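Local coordinates for protein YciF (Escherichia coli, PDB 2GS4) that is a stress protein of the ferritin-like, rubrerythrin-related fold that forms homodimers and probably binds metal ions, although its exact function is not established, at residues D16-E21 with G53-I58; H45-E50 with E141-T146; V76-L81 with E110-A115. All blocks are in the same frame, centred on the assembly; numbering follows the deposited sequence.

Contact 1 of 3, residues D16-E21 with G53-I58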
loop_
_atom_site.group_PDB
_atom_site.type_symbol
_atom_site.label_atom_id
_atom_site.label_comp_id
_atom_site.label_asym_id
_atom_site.label_seq_id
_atom_site.Cartn_x
_atom_site.Cartn_y
_atom_site.Cartn_z
ATOM N N ASP A 16 -6.263 4.928 -8.240
ATOM C CA ASP A 16 -5.167 4.092 -7.765
ATOM C C ASP A 16 -5.692 2.659 -7.723
ATOM O O ASP A 16 -5.030 1.725 -8.180
ATOM C CB ASP A 16 -4.740 4.532 -6.362
ATOM C CG ASP A 16 -3.230 4.556 -6.186
ATOM O OD1 ASP A 16 -2.766 4.704 -5.033
ATOM O OD2 ASP A 16 -2.508 4.434 -7.194
ATOM N N THR A 17 -6.902 2.491 -7.200
ATOM C CA THR A 17 -7.487 1.161 -7.119
ATOM C C THR A 17 -7.700 0.575 -8.524
ATOM O O THR A 17 -7.501 -0.626 -8.733
ATOM C CB THR A 17 -8.804 1.191 -6.306
ATOM O OG1 THR A 17 -8.491 1.337 -4.914
ATOM C CG2 THR A 17 -9.609 -0.078 -6.506
ATOM N N TYR A 18 -8.073 1.417 -9.488
ATOM C CA TYR A 18 -8.268 0.957 -10.866
ATOM C C TYR A 18 -6.935 0.354 -11.312
ATOM O O TYR A 18 -6.887 -0.744 -11.858
ATOM C CB TYR A 18 -8.626 2.128 -11.786
ATOM C CG TYR A 18 -9.062 1.732 -13.187
ATOM C CD1 TYR A 18 -10.372 1.323 -13.440
ATOM C CD2 TYR A 18 -8.169 1.773 -14.258
ATOM C CE1 TYR A 18 -10.784 0.968 -14.722
ATOM C CE2 TYR A 18 -8.574 1.415 -15.555
ATOM C CZ TYR A 18 -9.883 1.015 -15.773
ATOM O OH TYR A 18 -10.300 0.668 -17.038
ATOM N N SER A 19 -5.851 1.078 -11.059
ATOM C CA SER A 19 -4.523 0.601 -11.423
ATOM C C SER A 19 -4.206 -0.713 -10.709
ATOM O O SER A 19 -3.695 -1.641 -11.322
ATOM C CB SER A 19 -3.465 1.664 -11.091
ATOM O OG SER A 19 -2.155 1.118 -11.096
ATOM N N ALA A 20 -4.525 -0.794 -9.419
ATOM C CA ALA A 20 -4.261 -1.997 -8.636
ATOM C C ALA A 20 -4.951 -3.233 -9.210
ATOM O O ALA A 20 -4.355 -4.299 -9.288
ATOM C CB ALA A 20 -4.704 -1.776 -7.185
ATOM N N GLU A 21 -6.217 -3.084 -9.588
ATOM C CA GLU A 21 -6.988 -4.191 -10.149
ATOM C C GLU A 21 -6.385 -4.618 -11.486
ATOM O O GLU A 21 -6.300 -5.811 -11.792
ATOM C CB GLU A 21 -8.456 -3.763 -10.332
ATOM C CG GLU A 21 -9.154 -3.383 -9.023
ATOM C CD GLU A 21 -9.450 -4.589 -8.135
ATOM O OE1 GLU A 21 -8.730 -5.607 -8.238
ATOM O OE2 GLU A 21 -10.398 -4.514 -7.321
ATOM N N GLY A 53 -14.282 -8.535 -13.316
ATOM C CA GLY A 53 -15.629 -8.063 -13.060
ATOM C C GLY A 53 -15.632 -6.803 -12.206
ATOM O O GLY A 53 -16.479 -5.931 -12.381
ATOM N N GLN A 54 -14.686 -6.710 -11.275
ATOM C CA GLN A 54 -14.593 -5.557 -10.391
ATOM C C GLN A 54 -14.127 -4.327 -11.157
ATOM O O GLN A 54 -14.510 -3.195 -10.821
ATOM C CB GLN A 54 -13.670 -5.893 -9.202
ATOM C CG GLN A 54 -14.279 -6.994 -8.328
ATOM C CD GLN A 54 -13.316 -7.636 -7.345
ATOM O OE1 GLN A 54 -12.107 -7.446 -7.422
ATOM N NE2 GLN A 54 -13.861 -8.429 -6.422
ATOM N N ILE A 55 -13.321 -4.527 -12.197
ATOM C CA ILE A 55 -12.891 -3.387 -12.978
ATOM C C ILE A 55 -14.148 -2.862 -13.693
ATOM O O ILE A 55 -14.354 -1.654 -13.783
ATOM C CB ILE A 55 -11.778 -3.765 -13.983
ATOM C CG1 ILE A 55 -10.502 -4.116 -13.206
ATOM C CG2 ILE A 55 -11.505 -2.600 -14.936
ATOM C CD1 ILE A 55 -9.314 -4.528 -14.062
ATOM N N GLU A 56 -15.000 -3.761 -14.178
ATOM C CA GLU A 56 -16.222 -3.300 -14.847
ATOM C C GLU A 56 -17.059 -2.490 -13.867
ATOM O O GLU A 56 -17.667 -1.484 -14.237
ATOM C CB GLU A 56 -17.053 -4.479 -15.372
ATOM C CG GLU A 56 -16.359 -5.266 -16.478
ATOM C CD GLU A 56 -16.109 -4.433 -17.714
ATOM O OE1 GLU A 56 -15.108 -4.699 -18.404
ATOM O OE2 GLU A 56 -16.915 -3.525 -18.001
ATOM N N ARG A 57 -17.096 -2.926 -12.613
ATOM C CA ARG A 57 -17.876 -2.214 -11.612
ATOM C C ARG A 57 -17.304 -0.809 -11.390
ATOM O O ARG A 57 -18.057 0.128 -11.114
ATOM C CB ARG A 57 -17.914 -3.010 -10.303
ATOM C CG ARG A 57 -19.017 -2.574 -9.351
ATOM C CD ARG A 57 -19.192 -3.581 -8.224
ATOM N NE ARG A 57 -19.727 -4.848 -8.712
ATOM C CZ ARG A 57 -19.320 -6.040 -8.286
ATOM N NH1 ARG A 57 -19.864 -7.148 -8.775
ATOM N NH2 ARG A 57 -18.346 -6.125 -7.387
ATOM N N ILE A 58 -15.985 -0.656 -11.508
ATOM C CA ILE A 58 -15.368 0.657 -11.349
ATOM C C ILE A 58 -15.816 1.571 -12.497
ATOM O O ILE A 58 -15.997 2.769 -12.299
ATOM C CB ILE A 58 -13.804 0.580 -11.316
ATOM C CG1 ILE A 58 -13.324 -0.033 -9.992
ATOM C CG2 ILE A 58 -13.211 1.978 -11.471
ATOM C CD1 ILE A 58 -11.820 -0.304 -9.950
HETATM O O HOH W 1 -9.734 -7.976 -7.090
#
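Glu21 and Tyr18 of helix 6-33 lean on Ile55 and Ile58 of helix 38-63, two neighbouring helices of the bundle that run nearly antiparallel, their short segments at 158°. Glu21 is worth following outward. Its CB rests against Ile55 CG1 at 3.5 Å. With chi1 at -61°, CG stands anti to the carbonyl carbon and comes within 4.2 Å of Ile58 CD1, a loose touch where the two side chains cross obliquely. The chain then bends at chi2 and the carboxylate crosses the Gln54 side chain at about a right angle. Glu21 OE2 lies 3.4 Å from Gln54 OE1, but both are acceptors and no hydrogen bond joins them; OE2 is instead bonded to Tyr117 OH on helix 95-126. Glu21 OE1 receives a hydrogen from a water 2.8 Å away, and the same water gives its other hydrogen to Gln54 OE1.

Next to this polar corner the packing is purely apolar. Ile58 CG2 meets the Tyr18 ring at its edge, 3.5 Å from CD1. Ile55 CG2 approaches Tyr18 CE1 obliquely at 3.6 Å. Thr17 CG2 adds a lighter touch on Ile58 CD1, on the flank that helix 95-126 closes through Tyr117.

The amide of Gln54 is held in one rotation, since NE2 is hydrogen-bonded to Glu143 and Glu142 on helix 130-159. That choice presents OE1 to Glu21, so two buried acceptors face each other, and the water bridges them by donating to both.

Contact 2 of 3, residues H45-E50 with E141-T146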
loop_
_atom_site.group_PDB
_atom_site.type_symbol
_atom_site.label_atom_id
_atom_site.label_comp_id
_atom_site.label_asym_id
_atom_site.label_seq_id
_atom_site.Cartn_x
_atom_site.Cartn_y
_atom_site.Cartn_z
ATOM N N HIS A 45 -7.645 -18.501 -10.119
ATOM C CA HIS A 45 -8.316 -18.322 -11.401
ATOM C C HIS A 45 -9.697 -17.726 -11.174
ATOM O O HIS A 45 -10.146 -16.870 -11.939
ATOM C CB HIS A 45 -8.433 -19.654 -12.149
ATOM C CG HIS A 45 -8.999 -19.522 -13.529
ATOM N ND1 HIS A 45 -8.393 -18.772 -14.517
ATOM C CD2 HIS A 45 -10.119 -20.035 -14.085
ATOM C CE1 HIS A 45 -9.118 -18.829 -15.619
ATOM N NE2 HIS A 45 -10.173 -19.590 -15.383
ATOM N N ALA A 46 -10.370 -18.162 -10.114
ATOM C CA ALA A 46 -11.688 -17.631 -9.809
ATOM C C ALA A 46 -11.560 -16.145 -9.477
ATOM O O ALA A 46 -12.365 -15.335 -9.930
ATOM C CB ALA A 46 -12.308 -18.383 -8.634
ATOM N N HIS A 47 -10.542 -15.779 -8.702
ATOM C CA HIS A 47 -10.374 -14.375 -8.335
ATOM C C HIS A 47 -9.971 -13.531 -9.541
ATOM O O HIS A 47 -10.282 -12.336 -9.601
ATOM C CB HIS A 47 -9.332 -14.212 -7.230
ATOM C CG HIS A 47 -9.371 -12.868 -6.570
ATOM N ND1 HIS A 47 -8.271 -12.307 -5.961
ATOM C CD2 HIS A 47 -10.380 -11.977 -6.423
ATOM C CE1 HIS A 47 -8.600 -11.123 -5.468
ATOM N NE2 HIS A 47 -9.872 -10.901 -5.736
ATOM N N LEU A 48 -9.282 -14.150 -10.499
ATOM C CA LEU A 48 -8.860 -13.456 -11.709
ATOM C C LEU A 48 -10.108 -13.007 -12.467
ATOM O O LEU A 48 -10.159 -11.900 -13.007
ATOM C CB LEU A 48 -8.032 -14.385 -12.599
ATOM C CG LEU A 48 -7.854 -13.926 -14.052
ATOM C CD1 LEU A 48 -7.376 -12.487 -14.072
ATOM C CD2 LEU A 48 -6.873 -14.834 -14.781
ATOM N N GLU A 49 -11.109 -13.878 -12.508
ATOM C CA GLU A 49 -12.348 -13.548 -13.195
ATOM C C GLU A 49 -13.115 -12.486 -12.424
ATOM O O GLU A 49 -13.547 -11.490 -13.000
ATOM C CB GLU A 49 -13.188 -14.805 -13.380
ATOM C CG GLU A 49 -12.502 -15.826 -14.262
ATOM C CD GLU A 49 -12.023 -15.212 -15.562
ATOM O OE1 GLU A 49 -11.015 -15.697 -16.117
ATOM O OE2 GLU A 49 -12.659 -14.241 -16.031
ATOM N N GLU A 50 -13.257 -12.683 -11.115
ATOM C CA GLU A 50 -13.949 -11.723 -10.263
ATOM C C GLU A 50 -13.280 -10.339 -10.350
ATOM O O GLU A 50 -13.966 -9.325 -10.304
ATOM C CB GLU A 50 -13.981 -12.259 -8.812
ATOM C CG GLU A 50 -14.310 -11.253 -7.707
ATOM C CD GLU A 50 -14.297 -11.890 -6.315
ATOM O OE1 GLU A 50 -13.717 -11.291 -5.383
ATOM O OE2 GLU A 50 -14.871 -12.992 -6.151
ATOM N N GLU A 141 -17.371 -6.714 -0.238
ATOM C CA GLU A 141 -17.829 -8.016 0.236
ATOM C C GLU A 141 -17.236 -9.197 -0.533
ATOM O O GLU A 141 -16.976 -10.248 0.053
ATOM C CB GLU A 141 -19.362 -8.079 0.216
ATOM C CG GLU A 141 -20.017 -6.976 1.042
ATOM C CD GLU A 141 -19.501 -6.922 2.474
ATOM O OE1 GLU A 141 -19.489 -5.815 3.053
ATOM O OE2 GLU A 141 -19.119 -7.981 3.021
ATOM N N GLU A 142 -17.020 -9.040 -1.839
ATOM C CA GLU A 142 -16.442 -10.128 -2.624
ATOM C C GLU A 142 -15.008 -10.378 -2.176
ATOM O O GLU A 142 -14.568 -11.521 -2.074
ATOM C CB GLU A 142 -16.467 -9.799 -4.122
ATOM C CG GLU A 142 -17.858 -9.843 -4.750
ATOM C CD GLU A 142 -17.831 -9.488 -6.225
ATOM O OE1 GLU A 142 -16.860 -8.836 -6.670
ATOM O OE2 GLU A 142 -18.786 -9.850 -6.940
ATOM N N GLU A 143 -14.278 -9.300 -1.914
ATOM C CA GLU A 143 -12.894 -9.421 -1.474
ATOM C C GLU A 143 -12.832 -10.069 -0.098
ATOM O O GLU A 143 -11.911 -10.836 0.195
ATOM C CB GLU A 143 -12.224 -8.050 -1.452
ATOM C CG GLU A 143 -12.004 -7.478 -2.849
ATOM C CD GLU A 143 -11.278 -8.450 -3.763
ATOM O OE1 GLU A 143 -11.945 -9.105 -4.592
ATOM O OE2 GLU A 143 -10.043 -8.571 -3.640
ATOM N N LYS A 144 -13.811 -9.765 0.744
ATOM C CA LYS A 144 -13.857 -10.376 2.064
ATOM C C LYS A 144 -14.115 -11.876 1.898
ATOM O O LYS A 144 -13.469 -12.695 2.549
ATOM C CB LYS A 144 -14.939 -9.719 2.928
ATOM C CG LYS A 144 -14.514 -8.362 3.523
ATOM C CD LYS A 144 -15.616 -7.745 4.392
ATOM C CE LYS A 144 -15.195 -6.386 4.950
ATOM N NZ LYS A 144 -16.308 -5.727 5.698
ATOM N N ALA A 145 -15.033 -12.240 1.006
ATOM C CA ALA A 145 -15.317 -13.656 0.785
ATOM C C ALA A 145 -14.101 -14.340 0.164
ATOM O O ALA A 145 -13.796 -15.496 0.474
ATOM C CB ALA A 145 -16.534 -13.831 -0.114
ATOM N N THR A 146 -13.406 -13.631 -0.720
ATOM C CA THR A 146 -12.223 -14.201 -1.346
ATOM C C THR A 146 -11.183 -14.447 -0.252
ATOM O O THR A 146 -10.522 -15.479 -0.233
ATOM C CB THR A 146 -11.660 -13.259 -2.445
ATOM O OG1 THR A 146 -12.596 -13.186 -3.530
ATOM C CG2 THR A 146 -10.322 -13.758 -2.970
HETATM O O HOH W 2 -15.827 -13.410 -3.744
#
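Glu143 OE1 is gripped by two N-H groups: His47 NE2 across this contact, at 3.0 Å, and Gln54 NE2, two turns farther along the histidine's helix. This is the inner side of a ferritin-like four-helix bundle, where helices 38-63 and 130-159 run almost exactly antiparallel. The His-carboxylate bond is fairly straight, 153° at the hydrogen, and it uses the syn lone pair of OE1, which sits only 15° out of the imidazole plane. Glu143 OE2 is also within 3.1 Å of His47 NE2, but as a weak bond.

His47 has CG anti to the backbone N (chi1 -165°), and its ring crosses Thr146 at about a right angle. Thr146 CG2 sits over the middle of one ring face, 3.8 Å from the centroid, in a CH-pi contact. An alanine in place of His47 would probably leave Glu143 OE1 with Gln54 as the one remaining donor of the two, its carboxylate less fixed in rotation, and open a gap beneath the Thr146 methyl.

Glu50 brings a further carboxylate, sliding past Glu143 in the opposite direction. Glu50 OE1 and Glu143 OE1 are both acceptors and stand 2.9 Å apart. Thr146 OG1 lies within hydrogen-bonding distance of both Glu50 OE1 and Glu142 O, with one proton to give to either. Beside it a water donates to Glu50 OE2 at 2.6 Å and to Glu142 O at 2.8 Å.

Contact 3 of 3, residues V76-L81 with E110-A115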
loop_
_atom_site.group_PDB
_atom_site.type_symbol
_atom_site.label_atom_id
_atom_site.label_comp_id
_atom_site.label_asym_id
_atom_site.label_seq_id
_atom_site.Cartn_x
_atom_site.Cartn_y
_atom_site.Cartn_z
ATOM N N VAL A 76 1.781 2.086 -6.782
ATOM C CA VAL A 76 3.036 1.552 -6.268
ATOM C C VAL A 76 2.830 0.519 -5.161
ATOM O O VAL A 76 3.605 -0.431 -5.039
ATOM C CB VAL A 76 3.929 2.722 -5.788
ATOM C CG1 VAL A 76 5.132 2.216 -5.027
ATOM C CG2 VAL A 76 4.384 3.521 -7.012
ATOM N N ALA A 77 1.789 0.701 -4.357
ATOM C CA ALA A 77 1.497 -0.234 -3.280
ATOM C C ALA A 77 1.199 -1.621 -3.863
ATOM O O ALA A 77 1.795 -2.605 -3.448
ATOM C CB ALA A 77 0.312 0.261 -2.462
HETATM N N MSE A 78 0.283 -1.703 -4.824
HETATM C CA MSE A 78 -0.034 -3.009 -5.404
HETATM C C MSE A 78 1.167 -3.631 -6.095
HETATM O O MSE A 78 1.361 -4.844 -6.043
HETATM C CB MSE A 78 -1.183 -2.914 -6.410
HETATM C CG MSE A 78 -1.524 -4.276 -7.015
HETATM SE SE MSE A 78 -2.040 -5.574 -5.680
HETATM C CE MSE A 78 -3.858 -4.968 -5.412
ATOM N N GLU A 79 1.962 -2.794 -6.755
ATOM C CA GLU A 79 3.155 -3.240 -7.464
ATOM C C GLU A 79 4.067 -3.975 -6.472
ATOM O O GLU A 79 4.587 -5.054 -6.773
ATOM C CB GLU A 79 3.854 -2.016 -8.077
ATOM C CG GLU A 79 5.115 -2.252 -8.874
ATOM C CD GLU A 79 5.706 -0.936 -9.378
ATOM O OE1 GLU A 79 5.645 -0.671 -10.598
ATOM O OE2 GLU A 79 6.222 -0.157 -8.546
ATOM N N GLY A 80 4.237 -3.402 -5.284
ATOM C CA GLY A 80 5.075 -4.035 -4.281
ATOM C C GLY A 80 4.486 -5.348 -3.785
ATOM O O GLY A 80 5.209 -6.328 -3.602
ATOM N N LEU A 81 3.170 -5.377 -3.577
ATOM C CA LEU A 81 2.502 -6.581 -3.093
ATOM C C LEU A 81 2.591 -7.705 -4.124
ATOM O O LEU A 81 2.674 -8.888 -3.771
ATOM C CB LEU A 81 1.037 -6.265 -2.757
ATOM C CG LEU A 81 0.874 -5.292 -1.580
ATOM C CD1 LEU A 81 -0.593 -4.911 -1.375
ATOM C CD2 LEU A 81 1.434 -5.939 -0.329
ATOM N N GLU A 110 -5.173 -9.175 -0.290
ATOM C CA GLU A 110 -6.551 -8.971 0.151
ATOM C C GLU A 110 -6.660 -7.967 1.300
ATOM O O GLU A 110 -7.613 -7.196 1.355
ATOM C CB GLU A 110 -7.220 -10.295 0.541
ATOM C CG GLU A 110 -7.482 -11.223 -0.650
ATOM C CD GLU A 110 -8.070 -10.496 -1.851
ATOM O OE1 GLU A 110 -9.171 -9.919 -1.736
ATOM O OE2 GLU A 110 -7.420 -10.504 -2.915
ATOM N N HIS A 111 -5.692 -7.961 2.212
ATOM C CA HIS A 111 -5.734 -7.006 3.316
ATOM C C HIS A 111 -5.774 -5.611 2.689
ATOM O O HIS A 111 -6.575 -4.758 3.081
ATOM C CB HIS A 111 -4.495 -7.161 4.209
ATOM C CG HIS A 111 -4.412 -6.157 5.319
ATOM N ND1 HIS A 111 -4.459 -6.512 6.651
ATOM C CD2 HIS A 111 -4.259 -4.812 5.295
ATOM C CE1 HIS A 111 -4.338 -5.429 7.398
ATOM N NE2 HIS A 111 -4.215 -4.385 6.602
ATOM N N TYR A 112 -4.921 -5.398 1.693
ATOM C CA TYR A 112 -4.851 -4.119 1.001
ATOM C C TYR A 112 -6.148 -3.785 0.259
ATOM O O TYR A 112 -6.670 -2.685 0.378
ATOM C CB TYR A 112 -3.694 -4.128 0.003
ATOM C CG TYR A 112 -3.525 -2.840 -0.778
ATOM C CD1 TYR A 112 -2.859 -1.749 -0.225
ATOM C CD2 TYR A 112 -4.012 -2.725 -2.079
ATOM C CE1 TYR A 112 -2.676 -0.574 -0.953
ATOM C CE2 TYR A 112 -3.838 -1.557 -2.814
ATOM C CZ TYR A 112 -3.166 -0.487 -2.246
ATOM O OH TYR A 112 -2.961 0.660 -2.977
ATOM N N GLU A 113 -6.670 -4.733 -0.506
ATOM C CA GLU A 113 -7.889 -4.468 -1.265
ATOM C C GLU A 113 -9.092 -4.154 -0.392
ATOM O O GLU A 113 -9.818 -3.192 -0.648
ATOM C CB GLU A 113 -8.178 -5.642 -2.195
ATOM C CG GLU A 113 -7.140 -5.765 -3.300
ATOM C CD GLU A 113 -7.376 -4.780 -4.432
ATOM O OE1 GLU A 113 -8.225 -5.073 -5.297
ATOM O OE2 GLU A 113 -6.726 -3.712 -4.450
ATOM N N ILE A 114 -9.292 -4.951 0.651
ATOM C CA ILE A 114 -10.396 -4.740 1.573
ATOM C C ILE A 114 -10.332 -3.339 2.193
ATOM O O ILE A 114 -11.316 -2.599 2.179
ATOM C CB ILE A 114 -10.386 -5.841 2.658
ATOM C CG1 ILE A 114 -10.842 -7.158 2.019
ATOM C CG2 ILE A 114 -11.248 -5.439 3.844
ATOM C CD1 ILE A 114 -10.637 -8.391 2.879
ATOM N N ALA A 115 -9.169 -2.969 2.717
ATOM C CA ALA A 115 -9.004 -1.651 3.312
ATOM C C ALA A 115 -9.255 -0.560 2.268
ATOM O O ALA A 115 -9.834 0.483 2.589
ATOM C CB ALA A 115 -7.597 -1.515 3.910
#
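Tyr112 of helix 95-126 reaches across to helix 76-89 and meets three residues, Ala77, Met78 and Leu81, at different points along its length. The contact is mainly apolar. At the root, Leu81 CD1 comes to 3.5 Å from Tyr112 CB and leans obliquely on CG. At the far end, Ala77 CB lies 3.4 Å from Tyr112 CE1. On the CD2 side of the ring, the terminal methyl CE of Met78, a selenomethionine introduced into the protein, is a looser 4.0 Å from Tyr112 CD2. All three approach the ring at a slant. Tyr112 has CG anti to the backbone N (chi1 -180°), on a CB that points toward helix 76-89.

Where carbon meets oxygen, the fit is just as close. Ala77 CB is 3.3 Å from Tyr112 OH. The Met78 chain, bent at chi2 and chi3, brings CE to 3.3 Å from Glu113 OE2, crossing that side chain at about a right angle. No hydrogen bond links the two segments.

Helix 76-89 also faces the second subunit: Ala77 packs on Ala77 of that chain, Leu81 on its Val76, and Glu79 forms a salt bridge with its Lys108. The short helix thus lies between the bundle and the dimer partner. It belongs to the long connection between the second and third helices of the four-helix bundle, the crossover by which ferritin-like folds are recognised.

From the N terminus, helix 6-33 turns back into helix 38-63, and contact 1 closes that hairpin. The chain then passes through helix 76-89 into helix 95-126, where contact 3 closes a second loop, in series with the first. Helix 130-159 finally returns to helix 38-63 in contact 2, which encloses contact 3 and crosses contact 1. Contacts 1 and 2 share helix 38-63 and meet at Gln54. Between all three, Glu21, Glu110, Glu113 and Glu143 gather with His47 from four helices, a cluster consistent with the metal site of rubrerythrin-like proteins.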